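SmhA (Serratia marcescens, PDB 7A27) forms one component of the tripartite alpha-pore-forming toxin Smh, here in its soluble form, and probably acts with its two partner proteins to perforate target membranes. Local coordinates at residues A16-I21 with A299-E304. Residues are numbered along the deposited sequence; the frame is centred on the assembly and turned at random.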
loop_
_atom_site.group_PDB
_atom_site.type_symbol
_atom_site.label_atom_id
_atom_site.label_comp_id
_atom_site.label_asym_id
_atom_site.label_seq_id
_atom_site.Cartn_x
_atom_site.Cartn_y
_atom_site.Cartn_z
ATOM N N ALA A 16 2.875 12.859 -6.836
ATOM C CA ALA A 16 1.502 12.340 -6.672
ATOM C C ALA A 16 1.504 10.815 -6.846
ATOM O O ALA A 16 0.864 10.107 -6.067
ATOM C CB ALA A 16 0.587 13.005 -7.664
ATOM N N MET A 17 2.203 10.323 -7.856
ATOM C CA MET A 17 2.256 8.886 -8.190
ATOM C C MET A 17 2.806 8.111 -6.996
ATOM O O MET A 17 2.247 7.056 -6.720
ATOM C CB MET A 17 3.106 8.638 -9.436
ATOM C CG MET A 17 2.912 7.260 -10.029
ATOM S SD MET A 17 3.033 7.312 -11.784
ATOM C CE MET A 17 1.436 8.042 -12.158
ATOM N N HIS A 18 3.830 8.620 -6.300
ATOM C CA HIS A 18 4.433 7.966 -5.106
ATOM C C HIS A 18 3.432 8.017 -3.947
ATOM O O HIS A 18 3.308 7.006 -3.236
ATOM C CB HIS A 18 5.792 8.577 -4.731
ATOM C CG HIS A 18 6.967 8.033 -5.479
ATOM N ND1 HIS A 18 7.429 8.590 -6.635
ATOM C CD2 HIS A 18 7.788 6.985 -5.233
ATOM C CE1 HIS A 18 8.487 7.909 -7.060
ATOM N NE2 HIS A 18 8.747 6.938 -6.210
ATOM N N ILE A 19 2.730 9.131 -3.774
ATOM C CA ILE A 19 1.683 9.290 -2.724
ATOM C C ILE A 19 0.559 8.258 -2.962
ATOM O O ILE A 19 0.160 7.600 -1.998
ATOM C CB ILE A 19 1.197 10.756 -2.688
ATOM C CG1 ILE A 19 2.316 11.680 -2.193
ATOM C CG2 ILE A 19 -0.074 10.903 -1.869
ATOM C CD1 ILE A 19 1.995 13.155 -2.248
ATOM N N SER A 20 0.088 8.068 -4.198
ATOM C CA SER A 20 -1.005 7.108 -4.483
ATOM C C SER A 20 -0.501 5.681 -4.232
ATOM O O SER A 20 -1.352 4.817 -3.905
ATOM C CB SER A 20 -1.611 7.269 -5.860
ATOM O OG SER A 20 -0.782 6.690 -6.858
ATOM N N ILE A 21 0.815 5.430 -4.347
ATOM C CA ILE A 21 1.412 4.093 -4.049
ATOM C C ILE A 21 1.448 3.930 -2.535
ATOM O O ILE A 21 0.928 2.907 -2.053
ATOM C CB ILE A 21 2.803 3.901 -4.673
ATOM C CG1 ILE A 21 2.708 3.828 -6.200
ATOM C CG2 ILE A 21 3.466 2.652 -4.094
ATOM C CD1 ILE A 21 4.042 3.891 -6.925
ATOM N N ALA A 299 2.200 0.029 -11.658
ATOM C CA ALA A 299 2.278 -0.232 -13.114
ATOM C C ALA A 299 2.628 1.058 -13.870
ATOM O O ALA A 299 3.312 0.983 -14.898
ATOM C CB ALA A 299 0.976 -0.778 -13.612
ATOM N N LEU A 300 2.227 2.215 -13.367
ATOM C CA LEU A 300 2.404 3.516 -14.061
ATOM C C LEU A 300 3.768 4.148 -13.726
ATOM O O LEU A 300 4.169 5.088 -14.454
ATOM C CB LEU A 300 1.270 4.473 -13.677
ATOM C CG LEU A 300 -0.171 3.955 -13.674
ATOM C CD1 LEU A 300 -1.072 5.006 -13.037
ATOM C CD2 LEU A 300 -0.656 3.571 -15.070
ATOM N N LEU A 301 4.472 3.663 -12.698
ATOM C CA LEU A 301 5.720 4.302 -12.194
ATOM C C LEU A 301 6.855 4.210 -13.224
ATOM O O LEU A 301 7.517 5.218 -13.465
ATOM C CB LEU A 301 6.114 3.677 -10.858
ATOM C CG LEU A 301 7.300 4.339 -10.155
ATOM C CD1 LEU A 301 7.050 5.803 -9.873
ATOM C CD2 LEU A 301 7.616 3.624 -8.868
ATOM N N PRO A 302 7.147 3.038 -13.841
ATOM C CA PRO A 302 8.210 2.949 -14.835
ATOM C C PRO A 302 8.022 3.989 -15.958
ATOM O O PRO A 302 8.945 4.704 -16.281
ATOM C CB PRO A 302 8.062 1.508 -15.359
ATOM C CG PRO A 302 7.434 0.747 -14.227
ATOM C CD PRO A 302 6.480 1.753 -13.631
ATOM N N THR A 303 6.813 4.069 -16.519
ATOM C CA THR A 303 6.434 5.056 -17.557
ATOM C C THR A 303 6.776 6.468 -17.068
ATOM O O THR A 303 7.378 7.218 -17.843
ATOM C CB THR A 303 4.946 4.921 -17.900
ATOM O OG1 THR A 303 4.760 3.547 -18.243
ATOM C CG2 THR A 303 4.483 5.872 -18.987
ATOM N N GLU A 304 6.435 6.814 -15.826
ATOM C CA GLU A 304 6.681 8.179 -15.300
ATOM C C GLU A 304 8.184 8.440 -15.193
ATOM O O GLU A 304 8.570 9.571 -15.484
ATOM C CB GLU A 304 5.911 8.472 -14.018
ATOM C CG GLU A 304 4.525 9.046 -14.314
ATOM C CD GLU A 304 4.482 10.445 -14.920
ATOM O OE1 GLU A 304 5.189 11.335 -14.414
ATOM O OE2 GLU A 304 3.734 10.649 -15.889
#
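Met17 has the largest share of this contact, reaching from helix 14-37 to the first turn of helix 301-321. Its CG lies anti to the backbone N (chi1 -165°), which sends the chain across to the other segment, and bends at chi2 and chi3 then lay the thioether against that turn, an example of how an unbranched, flexible side chain moulds itself to a neighbouring helix. SD meets CG of Glu304 at 3.4 Å and CB of Leu300 at 3.8 Å, so the sulfur sits against side chains one helical turn apart, whose backbones are joined by the bond from Glu304 N to Leu300 O. Glu304 thus offers its aliphatic part to the sulfur, while its chain, bent at chi2, carries the carboxylate onward, where OE1 accepts a hydrogen bond from Thr13 N just ahead of helix 14-37.

Beside the thioether, Leu301 forms the buried flank. Its two methyls divide the work: CD1 approaches CE1 of His18 obliquely at 3.8 Å, and CD2 lies 4.1 Å from CD1 of Ile21; Leu301 crosses each of these side chains at about a right angle. The imidazole is oriented by ND1, bonded to Leu14 O, and by an edge-to-face stack with Tyr80. The solvent side is that of exposed Leu300 and partly exposed Met17. Apolar packing thereby ties the N-terminal helix of this elongated, mostly helical molecule to the junction where helix 272-299 gives way to helix 301-321; helix 48-96 covers the buried flank through Leu79 and Tyr80, helix 104-155 backs Leu301 and Pro302, and helix 325-358 packs on His18.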